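Cellulase IBT99 (PDB 6WBT) probably hydrolyses 6-phospho-alpha-glucosides as a family 4 glycosidase, with NAD and a manganese ion bound at its active site. Local coordinates at residues Asp23-Arg28 / Thr59-Val64; Tyr119-Ile124 / Tyr438-Lys443; Ile192-Phe197 / Arg339-Val344. All coordinates share one frame; numbering follows the deposited sequence.

Contact 1: Asp23-Arg28 / Thr59-Val64; sequences DLLDQR and TEAPEV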
loop_
_atom_site.group_PDB
_atom_site.type_symbol
_atom_site.label_atom_id
_atom_site.label_comp_id
_atom_site.label_asym_id
_atom_site.label_seq_id
_atom_site.Cartn_x
_atom_site.Cartn_y
_atom_site.Cartn_z
ATOM N N ASP A 23 -37.694 -23.542 4.071
ATOM C CA ASP A 23 -36.289 -23.901 4.222
ATOM C C ASP A 23 -35.798 -23.665 5.644
ATOM O O ASP A 23 -34.861 -24.335 6.095
ATOM C CB ASP A 23 -35.438 -23.117 3.223
ATOM C CG ASP A 23 -35.596 -23.624 1.802
ATOM O OD1 ASP A 23 -35.381 -24.834 1.575
ATOM O OD2 ASP A 23 -35.944 -22.819 0.915
ATOM N N LEU A 24 -36.412 -22.724 6.365
ATOM C CA LEU A 24 -36.064 -22.518 7.767
ATOM C C LEU A 24 -36.700 -23.573 8.665
ATOM O O LEU A 24 -36.089 -23.991 9.655
ATOM C CB LEU A 24 -36.484 -21.117 8.212
ATOM C CG LEU A 24 -36.168 -20.731 9.659
ATOM C CD1 LEU A 24 -34.667 -20.743 9.907
ATOM C CD2 LEU A 24 -36.760 -19.372 9.995
ATOM N N LEU A 25 -37.913 -24.021 8.331
ATOM C CA LEU A 25 -38.572 -25.062 9.109
ATOM C C LEU A 25 -37.923 -26.426 8.917
ATOM O O LEU A 25 -38.025 -27.279 9.807
ATOM C CB LEU A 25 -40.054 -25.136 8.743
ATOM C CG LEU A 25 -40.913 -23.924 9.116
ATOM C CD1 LEU A 25 -42.361 -24.136 8.694
ATOM C CD2 LEU A 25 -40.820 -23.636 10.606
ATOM N N ASP A 26 -37.259 -26.653 7.781
ATOM C CA ASP A 26 -36.564 -27.917 7.561
ATOM C C ASP A 26 -35.335 -28.076 8.442
ATOM O O ASP A 26 -34.781 -29.178 8.507
ATOM C CB ASP A 26 -36.158 -28.054 6.093
ATOM C CG ASP A 26 -37.350 -28.170 5.168
ATOM O OD1 ASP A 26 -38.427 -28.599 5.637
ATOM O OD2 ASP A 26 -37.212 -27.839 3.972
ATOM N N GLN A 27 -34.892 -27.010 9.109
ATOM C CA GLN A 27 -33.765 -27.081 10.031
ATOM C C GLN A 27 -34.250 -26.838 11.453
ATOM O O GLN A 27 -33.650 -26.060 12.200
ATOM C CB GLN A 27 -32.683 -26.079 9.641
ATOM C CG GLN A 27 -32.134 -26.276 8.238
ATOM C CD GLN A 27 -31.354 -27.566 8.096
ATOM O OE1 GLN A 27 -31.534 -28.312 7.134
ATOM N NE2 GLN A 27 -30.475 -27.834 9.056
ATOM N N ARG A 28 -35.339 -27.511 11.833
ATOM C CA ARG A 28 -35.985 -27.217 13.107
ATOM C C ARG A 28 -35.173 -27.733 14.289
ATOM O O ARG A 28 -35.201 -27.127 15.367
ATOM C CB ARG A 28 -37.389 -27.811 13.116
ATOM C CG ARG A 28 -38.382 -27.085 14.004
ATOM C CD ARG A 28 -39.803 -27.227 13.470
ATOM N NE ARG A 28 -40.211 -28.623 13.319
ATOM C CZ ARG A 28 -40.226 -29.281 12.163
ATOM N NH1 ARG A 28 -39.857 -28.671 11.044
ATOM N NH2 ARG A 28 -40.610 -30.550 12.124
ATOM N N THR A 59 -48.258 -27.216 7.059
ATOM C CA THR A 59 -47.859 -28.404 6.316
ATOM C C THR A 59 -46.561 -29.021 6.820
ATOM O O THR A 59 -46.454 -30.250 6.889
ATOM C CB THR A 59 -47.717 -28.070 4.827
ATOM O OG1 THR A 59 -48.853 -27.309 4.398
ATOM C CG2 THR A 59 -47.633 -29.343 3.998
ATOM N N GLU A 60 -45.572 -28.205 7.182
ATOM C CA GLU A 60 -44.260 -28.707 7.575
ATOM C C GLU A 60 -44.064 -28.773 9.085
ATOM O O GLU A 60 -43.491 -29.745 9.584
ATOM C CB GLU A 60 -43.157 -27.841 6.960
ATOM C CG GLU A 60 -43.261 -27.671 5.451
ATOM C CD GLU A 60 -43.427 -28.991 4.721
ATOM O OE1 GLU A 60 -44.395 -29.123 3.946
ATOM O OE2 GLU A 60 -42.592 -29.898 4.929
ATOM N N ALA A 61 -44.520 -27.763 9.825
ATOM C CA ALA A 61 -44.330 -27.731 11.270
ATOM C C ALA A 61 -45.410 -26.882 11.928
ATOM O O ALA A 61 -45.240 -25.664 12.071
ATOM C CB ALA A 61 -42.943 -27.191 11.617
ATOM N N PRO A 62 -46.528 -27.481 12.347
ATOM C CA PRO A 62 -47.638 -26.679 12.887
ATOM C C PRO A 62 -47.388 -26.122 14.280
ATOM O O PRO A 62 -48.212 -25.334 14.761
ATOM C CB PRO A 62 -48.808 -27.668 12.893
ATOM C CG PRO A 62 -48.156 -29.002 13.052
ATOM C CD PRO A 62 -46.852 -28.918 12.303
ATOM N N GLU A 63 -46.294 -26.494 14.942
ATOM C CA GLU A 63 -46.023 -26.031 16.296
ATOM C C GLU A 63 -45.298 -24.691 16.335
ATOM O O GLU A 63 -45.009 -24.194 17.429
ATOM C CB GLU A 63 -45.205 -27.076 17.062
ATOM C CG GLU A 63 -43.739 -27.160 16.657
ATOM C CD GLU A 63 -43.512 -27.991 15.408
ATOM O OE1 GLU A 63 -44.498 -28.326 14.719
ATOM O OE2 GLU A 63 -42.342 -28.315 15.120
ATOM N N VAL A 64 -45.001 -24.098 15.185
ATOM C CA VAL A 64 -44.299 -22.820 15.125
ATOM C C VAL A 64 -45.331 -21.700 15.069
ATOM O O VAL A 64 -46.159 -21.653 14.153
ATOM C CB VAL A 64 -43.353 -22.762 13.918
ATOM C CG1 VAL A 64 -42.661 -21.410 13.850
ATOM C CG2 VAL A 64 -42.329 -23.886 13.992
#

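Contact 2: Tyr119-Ile124 / Tyr438-Lys443; sequences YGMRTI and YWPELK. With NAD (nicotinamide-adenine-dinucleotide), chain G.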
loop_
_atom_site.group_PDB
_atom_site.type_symbol
_atom_site.label_atom_id
_atom_site.label_comp_id
_atom_site.label_asym_id
_atom_site.label_seq_id
_atom_site.Cartn_x
_atom_site.Cartn_y
_atom_site.Cartn_z
ATOM N N TYR A 119 -31.928 1.354 -8.414
ATOM C CA TYR A 119 -32.435 0.486 -7.357
ATOM C C TYR A 119 -31.572 0.576 -6.104
ATOM O O TYR A 119 -32.082 0.446 -4.986
ATOM C CB TYR A 119 -32.501 -0.954 -7.868
ATOM C CG TYR A 119 -33.108 -1.954 -6.909
ATOM C CD1 TYR A 119 -34.078 -1.577 -5.989
ATOM C CD2 TYR A 119 -32.706 -3.284 -6.928
ATOM C CE1 TYR A 119 -34.628 -2.495 -5.114
ATOM C CE2 TYR A 119 -33.250 -4.206 -6.059
ATOM C CZ TYR A 119 -34.209 -3.808 -5.155
ATOM O OH TYR A 119 -34.748 -4.732 -4.290
ATOM N N GLY A 120 -30.269 0.815 -6.270
ATOM C CA GLY A 120 -29.389 0.893 -5.116
ATOM C C GLY A 120 -29.665 2.098 -4.238
ATOM O O GLY A 120 -29.704 1.984 -3.010
HETATM N N MSE A 121 -29.862 3.264 -4.848
HETATM C CA MSE A 121 -30.077 4.494 -4.090
HETATM C C MSE A 121 -31.421 4.492 -3.366
HETATM O O MSE A 121 -31.602 5.207 -2.380
HETATM C CB MSE A 121 -29.976 5.716 -5.005
HETATM C CG MSE A 121 -28.570 5.991 -5.518
HETATM SE SE MSE A 121 -28.268 7.884 -5.872
HETATM C CE MSE A 121 -28.577 8.573 -4.074
ATOM N N ARG A 122 -32.366 3.689 -3.859
ATOM C CA ARG A 122 -33.625 3.511 -3.147
ATOM C C ARG A 122 -33.458 2.672 -1.889
ATOM O O ARG A 122 -34.267 2.796 -0.962
ATOM C CB ARG A 122 -34.672 2.860 -4.052
ATOM C CG ARG A 122 -35.245 3.766 -5.128
ATOM C CD ARG A 122 -36.530 3.177 -5.693
ATOM N NE ARG A 122 -36.318 1.860 -6.285
ATOM C CZ ARG A 122 -36.059 1.654 -7.572
ATOM N NH1 ARG A 122 -35.980 2.681 -8.407
ATOM N NH2 ARG A 122 -35.880 0.421 -8.026
ATOM N N THR A 123 -32.425 1.833 -1.831
ATOM C CA THR A 123 -32.266 0.860 -0.760
ATOM C C THR A 123 -31.267 1.291 0.309
ATOM O O THR A 123 -31.255 0.696 1.391
ATOM C CB THR A 123 -31.829 -0.493 -1.345
ATOM O OG1 THR A 123 -32.492 -0.708 -2.597
ATOM C CG2 THR A 123 -32.182 -1.639 -0.401
ATOM N N ILE A 124 -30.449 2.314 0.044
ATOM C CA ILE A 124 -29.373 2.677 0.970
ATOM C C ILE A 124 -29.941 3.066 2.331
ATOM O O ILE A 124 -29.683 2.405 3.343
ATOM C CB ILE A 124 -28.509 3.804 0.378
ATOM C CG1 ILE A 124 -27.736 3.299 -0.842
ATOM C CG2 ILE A 124 -27.551 4.352 1.427
ATOM C CD1 ILE A 124 -26.842 4.341 -1.477
ATOM N N TYR A 438 -38.490 8.393 -3.299
ATOM C CA TYR A 438 -37.627 7.287 -2.899
ATOM C C TYR A 438 -36.163 7.679 -2.782
ATOM O O TYR A 438 -35.485 7.236 -1.854
ATOM C CB TYR A 438 -37.752 6.129 -3.897
ATOM C CG TYR A 438 -39.086 5.420 -3.875
ATOM C CD1 TYR A 438 -39.446 4.612 -2.805
ATOM C CD2 TYR A 438 -39.979 5.543 -4.932
ATOM C CE1 TYR A 438 -40.662 3.955 -2.781
ATOM C CE2 TYR A 438 -41.198 4.889 -4.919
ATOM C CZ TYR A 438 -41.534 4.097 -3.841
ATOM O OH TYR A 438 -42.744 3.444 -3.820
ATOM N N TRP A 439 -35.661 8.495 -3.703
ATOM C CA TRP A 439 -34.263 8.888 -3.704
ATOM C C TRP A 439 -34.003 10.013 -2.710
ATOM O O TRP A 439 -34.910 10.768 -2.354
ATOM C CB TRP A 439 -33.844 9.340 -5.098
ATOM C CG TRP A 439 -33.326 8.248 -5.973
ATOM C CD1 TRP A 439 -33.597 6.915 -5.875
ATOM C CD2 TRP A 439 -32.430 8.395 -7.080
ATOM N NE1 TRP A 439 -32.932 6.224 -6.858
ATOM C CE2 TRP A 439 -32.207 7.110 -7.611
ATOM C CE3 TRP A 439 -31.798 9.490 -7.676
ATOM C CZ2 TRP A 439 -31.378 6.891 -8.709
ATOM C CZ3 TRP A 439 -30.975 9.270 -8.766
ATOM C CH2 TRP A 439 -30.773 7.981 -9.270
ATOM N N PRO A 440 -32.763 10.142 -2.242
ATOM C CA PRO A 440 -32.385 11.343 -1.496
ATOM C C PRO A 440 -32.325 12.551 -2.416
ATOM O O PRO A 440 -32.131 12.430 -3.629
ATOM C CB PRO A 440 -30.997 11.000 -0.939
ATOM C CG PRO A 440 -30.888 9.508 -1.040
ATOM C CD PRO A 440 -31.696 9.129 -2.237
ATOM N N GLU A 441 -32.499 13.729 -1.825
ATOM C CA GLU A 441 -32.394 14.964 -2.587
ATOM C C GLU A 441 -30.965 15.156 -3.079
ATOM O O GLU A 441 -30.002 14.885 -2.356
ATOM C CB GLU A 441 -32.820 16.156 -1.730
ATOM C CG GLU A 441 -32.969 17.455 -2.504
ATOM C CD GLU A 441 -33.069 18.662 -1.593
ATOM O OE1 GLU A 441 -32.159 18.855 -0.759
ATOM O OE2 GLU A 441 -34.060 19.414 -1.706
ATOM N N LEU A 442 -30.829 15.619 -4.320
ATOM C CA LEU A 442 -29.523 15.822 -4.941
ATOM C C LEU A 442 -29.432 17.261 -5.432
ATOM O O LEU A 442 -30.113 17.639 -6.390
ATOM C CB LEU A 442 -29.299 14.839 -6.091
ATOM C CG LEU A 442 -29.270 13.356 -5.716
ATOM C CD1 LEU A 442 -28.954 12.499 -6.933
ATOM C CD2 LEU A 442 -28.265 13.104 -4.604
ATOM N N LYS A 443 -28.594 18.058 -4.777
ATOM C CA LYS A 443 -28.367 19.439 -5.188
ATOM C C LYS A 443 -27.095 19.551 -6.020
ATOM O O LYS A 443 -26.109 18.862 -5.761
ATOM C CB LYS A 443 -28.282 20.361 -3.969
ATOM C CG LYS A 443 -29.594 20.537 -3.222
ATOM C CD LYS A 443 -29.448 21.546 -2.094
ATOM C CE LYS A 443 -30.768 21.773 -1.376
ATOM N NZ LYS A 443 -31.815 22.308 -2.290
HETATM P PA NAD G . -41.207 -8.265 -3.851
HETATM O O1A NAD G . -41.362 -6.920 -4.479
HETATM O O2A NAD G . -42.095 -9.367 -4.327
HETATM O O5B NAD G . -41.349 -8.113 -2.258
HETATM C C5B NAD G . -40.488 -7.178 -1.551
HETATM C C4B NAD G . -41.123 -6.820 -0.229
HETATM O O4B NAD G . -40.300 -5.840 0.460
HETATM C C3B NAD G . -42.529 -6.200 -0.301
HETATM O O3B NAD G . -43.390 -6.862 0.616
HETATM C C2B NAD G . -42.289 -4.752 0.142
HETATM O O2B NAD G . -43.430 -4.116 0.678
HETATM C C1B NAD G . -41.164 -4.964 1.144
HETATM N N9A NAD G . -40.439 -3.749 1.497
HETATM C C8A NAD G . -40.139 -2.699 0.666
HETATM N N7A NAD G . -39.485 -1.733 1.260
HETATM C C5A NAD G . -39.353 -2.163 2.571
HETATM C C6A NAD G . -38.753 -1.577 3.703
HETATM N N6A NAD G . -38.158 -0.388 3.690
HETATM N N1A NAD G . -38.799 -2.271 4.864
HETATM C C2A NAD G . -39.403 -3.467 4.870
HETATM N N3A NAD G . -39.996 -4.114 3.872
HETATM C C4A NAD G . -39.939 -3.405 2.733
HETATM O O3 NAD G . -39.683 -8.737 -4.003
HETATM P PN NAD G . -39.019 -10.142 -4.403
HETATM O O1N NAD G . -39.591 -11.212 -3.533
HETATM O O2N NAD G . -39.097 -10.310 -5.884
HETATM O O5D NAD G . -37.499 -9.869 -3.979
HETATM C C5D NAD G . -37.245 -9.430 -2.621
HETATM C C4D NAD G . -35.810 -8.980 -2.506
HETATM O O4D NAD G . -34.944 -10.135 -2.583
HETATM C C3D NAD G . -35.316 -8.035 -3.611
HETATM O O3D NAD G . -34.572 -6.970 -3.034
HETATM C C2D NAD G . -34.412 -8.970 -4.420
HETATM O O2D NAD G . -33.473 -8.312 -5.255
HETATM C C1D NAD G . -33.772 -9.771 -3.293
HETATM N N1N NAD G . -33.101 -11.008 -3.782
HETATM C C2N NAD G . -31.734 -11.070 -3.821
HETATM C C3N NAD G . -31.090 -12.202 -4.298
HETATM C C7N NAD G . -29.583 -12.227 -4.261
HETATM O O7N NAD G . -28.967 -12.794 -5.159
HETATM N N7N NAD G . -28.984 -11.657 -3.225
HETATM C C4N NAD G . -31.854 -13.265 -4.768
HETATM C C5N NAD G . -33.229 -13.204 -4.690
HETATM C C6N NAD G . -33.832 -12.071 -4.192
#

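Contact 3: Ile192-Phe197 / Arg339-Val344; sequences IESDYF and RQLVIV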
loop_
_atom_site.group_PDB
_atom_site.type_symbol
_atom_site.label_atom_id
_atom_site.label_comp_id
_atom_site.label_asym_id
_atom_site.label_seq_id
_atom_site.Cartn_x
_atom_site.Cartn_y
_atom_site.Cartn_z
ATOM N N ILE A 192 -19.372 -29.713 -3.532
ATOM C CA ILE A 192 -18.797 -28.661 -4.360
ATOM C C ILE A 192 -18.229 -27.575 -3.457
ATOM O O ILE A 192 -18.705 -27.340 -2.340
ATOM C CB ILE A 192 -19.841 -28.101 -5.355
ATOM C CG1 ILE A 192 -19.190 -27.795 -6.706
ATOM C CG2 ILE A 192 -20.522 -26.856 -4.803
ATOM C CD1 ILE A 192 -18.683 -29.021 -7.440
ATOM N N GLU A 193 -17.174 -26.925 -3.947
ATOM C CA GLU A 193 -16.525 -25.823 -3.248
ATOM C C GLU A 193 -15.594 -25.137 -4.233
ATOM O O GLU A 193 -14.850 -25.808 -4.955
ATOM C CB GLU A 193 -15.753 -26.309 -2.013
ATOM C CG GLU A 193 -14.827 -25.261 -1.416
ATOM C CD GLU A 193 -14.261 -25.668 -0.068
ATOM O OE1 GLU A 193 -15.045 -26.084 0.811
ATOM O OE2 GLU A 193 -13.030 -25.562 0.116
ATOM N N SER A 194 -15.646 -23.811 -4.268
ATOM C CA SER A 194 -14.927 -23.047 -5.269
ATOM C C SER A 194 -14.231 -21.860 -4.623
ATOM O O SER A 194 -14.660 -21.356 -3.582
ATOM C CB SER A 194 -15.866 -22.554 -6.376
ATOM O OG SER A 194 -16.881 -21.723 -5.841
ATOM N N ASP A 195 -13.141 -21.437 -5.254
ATOM C CA ASP A 195 -12.442 -20.208 -4.916
ATOM C C ASP A 195 -12.955 -19.087 -5.811
ATOM O O ASP A 195 -13.083 -19.260 -7.027
ATOM C CB ASP A 195 -10.931 -20.374 -5.089
ATOM C CG ASP A 195 -10.377 -21.535 -4.287
ATOM O OD1 ASP A 195 -10.779 -21.694 -3.116
ATOM O OD2 ASP A 195 -9.545 -22.292 -4.828
ATOM N N TYR A 196 -13.238 -17.933 -5.209
ATOM C CA TYR A 196 -14.000 -16.892 -5.885
ATOM C C TYR A 196 -13.552 -15.527 -5.382
ATOM O O TYR A 196 -13.176 -15.373 -4.219
ATOM C CB TYR A 196 -15.502 -17.107 -5.648
ATOM C CG TYR A 196 -16.427 -16.102 -6.292
ATOM C CD1 TYR A 196 -16.775 -14.932 -5.632
ATOM C CD2 TYR A 196 -16.982 -16.340 -7.542
ATOM C CE1 TYR A 196 -17.630 -14.016 -6.209
ATOM C CE2 TYR A 196 -17.839 -15.430 -8.127
ATOM C CZ TYR A 196 -18.161 -14.269 -7.455
ATOM O OH TYR A 196 -19.016 -13.357 -8.029
ATOM N N PHE A 197 -13.588 -14.537 -6.273
ATOM C CA PHE A 197 -13.283 -13.165 -5.892
ATOM C C PHE A 197 -14.002 -12.218 -6.839
ATOM O O PHE A 197 -14.441 -12.609 -7.924
ATOM C CB PHE A 197 -11.773 -12.886 -5.898
ATOM C CG PHE A 197 -11.194 -12.671 -7.273
ATOM C CD1 PHE A 197 -11.088 -11.395 -7.807
ATOM C CD2 PHE A 197 -10.746 -13.743 -8.024
ATOM C CE1 PHE A 197 -10.559 -11.196 -9.068
ATOM C CE2 PHE A 197 -10.212 -13.549 -9.285
ATOM C CZ PHE A 197 -10.118 -12.276 -9.806
ATOM N N ARG A 339 -17.974 -22.409 5.161
ATOM C CA ARG A 339 -17.222 -21.630 4.183
ATOM C C ARG A 339 -18.170 -21.189 3.074
ATOM O O ARG A 339 -18.574 -21.998 2.233
ATOM C CB ARG A 339 -16.060 -22.449 3.627
ATOM C CG ARG A 339 -15.111 -21.666 2.736
ATOM C CD ARG A 339 -14.010 -22.565 2.196
ATOM N NE ARG A 339 -13.038 -21.827 1.397
ATOM C CZ ARG A 339 -13.169 -21.584 0.098
ATOM N NH1 ARG A 339 -14.238 -22.018 -0.555
ATOM N NH2 ARG A 339 -12.231 -20.906 -0.549
ATOM N N GLN A 340 -18.525 -19.905 3.070
ATOM C CA GLN A 340 -19.457 -19.354 2.098
ATOM C C GLN A 340 -18.838 -18.142 1.414
ATOM O O GLN A 340 -17.867 -17.555 1.899
ATOM C CB GLN A 340 -20.787 -18.952 2.753
ATOM C CG GLN A 340 -21.465 -20.065 3.536
ATOM C CD GLN A 340 -21.935 -21.206 2.653
ATOM O OE1 GLN A 340 -22.081 -21.052 1.440
ATOM N NE2 GLN A 340 -22.171 -22.362 3.261
ATOM N N LEU A 341 -19.421 -17.772 0.276
ATOM C CA LEU A 341 -18.999 -16.591 -0.475
ATOM C C LEU A 341 -19.852 -15.415 -0.013
ATOM O O LEU A 341 -20.994 -15.251 -0.449
ATOM C CB LEU A 341 -19.138 -16.825 -1.976
ATOM C CG LEU A 341 -18.504 -18.092 -2.555
ATOM C CD1 LEU A 341 -18.715 -18.151 -4.060
ATOM C CD2 LEU A 341 -17.026 -18.170 -2.216
ATOM N N VAL A 342 -19.297 -14.594 0.875
ATOM C CA VAL A 342 -20.012 -13.466 1.451
ATOM C C VAL A 342 -19.323 -12.174 1.026
ATOM O O VAL A 342 -18.234 -12.179 0.451
ATOM C CB VAL A 342 -20.104 -13.556 2.985
ATOM C CG1 VAL A 342 -20.680 -14.899 3.404
ATOM C CG2 VAL A 342 -18.740 -13.343 3.598
ATOM N N ILE A 343 -19.978 -11.058 1.327
ATOM C CA ILE A 343 -19.496 -9.730 0.968
ATOM C C ILE A 343 -18.920 -9.091 2.224
ATOM O O ILE A 343 -19.647 -8.824 3.188
ATOM C CB ILE A 343 -20.614 -8.870 0.365
ATOM C CG1 ILE A 343 -21.299 -9.625 -0.775
ATOM C CG2 ILE A 343 -20.059 -7.542 -0.124
ATOM C CD1 ILE A 343 -22.497 -8.909 -1.344
ATOM N N VAL A 344 -17.615 -8.842 2.217
ATOM C CA VAL A 344 -16.926 -8.291 3.382
ATOM C C VAL A 344 -16.129 -7.072 2.943
ATOM O O VAL A 344 -15.796 -6.921 1.756
ATOM C CB VAL A 344 -16.003 -9.337 4.048
ATOM C CG1 VAL A 344 -16.821 -10.467 4.646
ATOM C CG2 VAL A 344 -15.001 -9.872 3.038
#

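Contact 1: Asp23-Arg28 / Thr59-Val64
Leu25, at the C-terminal part of helix 17-25, points its side chain across to the end of helix 43-60 and the turn that follows. The two methyls of Leu25 divide the work. CD2 packs on Val64 CG2 at 3.7 Å and lies 4.3 Å from Ala61 CB, while CD1 only grazes Glu60 CB. Asp26 comes next and brings a like charge to the contact, its OD1 4.4 Å from Glu60 OE2. The salt bridge from Asp26 OD2 to Lys22 probably softens that repulsion. Arg28 does the polar work. Its chain bends at chi3 (57°) and meets Glu63 tip to tip, with NE 2.8 Å from Glu63 OE2 in a salt bridge. The carboxylate and guanidinium planes stand 76° apart, far from a flat, two-pronged pairing. Ala61 CB sits over one face of the guanidinium, toward its rim and 3.5 Å from Arg28 NH1, so a methyl backs the charged group. Ala61 is also where the chain leaves the helix, opening the type I turn that runs to Val64 and carries Glu63. Two neighbouring helix ends meeting in this way belong to the NAD-binding Rossmann fold: helix 17-25 links strands 5-10 and 33-39, and helix 43-60 links strands 33-39 and 66-69.

Contact 2: Tyr119-Ile124 / Tyr438-Lys443
Met121, a selenomethionine in this model, lies across the face of Trp439, the two side chains crossing at about a right angle. Its CB makes a CH-pi contact, 3.8 Å from the centroid of the five-membered ring of Trp439. Farther out, Met121 SE stands 4.1 Å from the centroid of the six-membered ring of Trp439 and only 4° off the normal, a Met-aromatic contact squarely over the face. Both rings of the indole are thus touched by one side chain. The bend at chi3 (60°) then sends Met121 CE to the proline ring, where it meets Pro440 CD at 3.7 Å. Arg122 approaches the same indole from its edge, CG lying near the ring plane and 3.6 Å from Trp439 CD1. This methylene also packs on Tyr438, with Arg122 CG 3.7 Å from Tyr438 CB. Beyond it the guanidinium is turned 74° against the Tyr438 ring. Its rotation is fixed from outside these segments: NE bonds Val88 O, NH1 bonds Asn435, and NH2 forms a salt bridge with Asp97, so all three nitrogens of this buried group are engaged. Trp439 NE1 is likewise held, by Thr118 O, and helix 421-434 also packs on the indole. Tyr119 points away from the tail and hydrogen-bonds the cofactor, its OH 2.6 Å from O3D of NAD, on the nicotinamide ribose. O3D lies near the plane of the Tyr119 ring, at its edge. Helix 114-136 therefore carries the C-terminal tail by Met121 and Arg122, while Tyr119 belongs to the NAD pocket of the Rossmann-type domain.

Contact 3: Ile192-Phe197 / Arg339-Val344
Arg339 NH1 donates a nearly straight hydrogen bond (176°) to Ser194 O at 3.1 Å; the oxygen lies in the guanidinium plane, while the nitrogen stands well above the plane of the carbonyl. Arg339 NH2 forms a salt bridge with Asp195 OD1, also 3.1 Å long, though as a hydrogen bond it is weak. Glu193 OE2 sits over the guanidinium face, a long 3.8 Å from Arg339 NH1, an attraction of charges alone. The network continues to Arg209, which pairs with both acids, and to Arg337 of the second subunit, which binds Glu193. An alanine in place of Arg339 would probably leave Ser194 O without this donor, Asp195 to its bridge with Arg209, and Glu193 to Arg209 and Arg337 of the second subunit. The strands are not paired by backbone bonds: their axes lie 8.6 Å apart at 22°, one in the smaller antiparallel sheet and the other in the nine-strand mixed sheet, so side chains bridge two sheets. Arg339 spans the gap with CG anti to the backbone N (chi1 -172°) and an extended chain to NE. Farther along, Leu341 crosses Tyr196 at about a right angle, its CD1 3.7 Å from Tyr196 CB. The phenol reaches on to Asn264, and Phe205 meets its ring edge-to-face.

Contact 1 closes early in the chain. Contact 2 then opens at helix 114-136 and does not close until the C-terminal tail, so both strands of contact 3 fall in the sequence between its halves. Contacts 1 and 3 relate to the same nine-strand sheet: the helices of contact 1 connect its parallel strands, while contact 3 ties strand 338-345, the first of its antiparallel strands, to the smaller sheet, beside the second subunit. Their centres are about 28 Å apart. Contacts 2 and 3 lie on opposite sides of the chain's centre, about 30 Å between centres, and contacts 1 and 2 are about 37 Å apart between centres. The three thus lie in separate regions of the fold, with contact 2 alone holding a residue that bonds NAD.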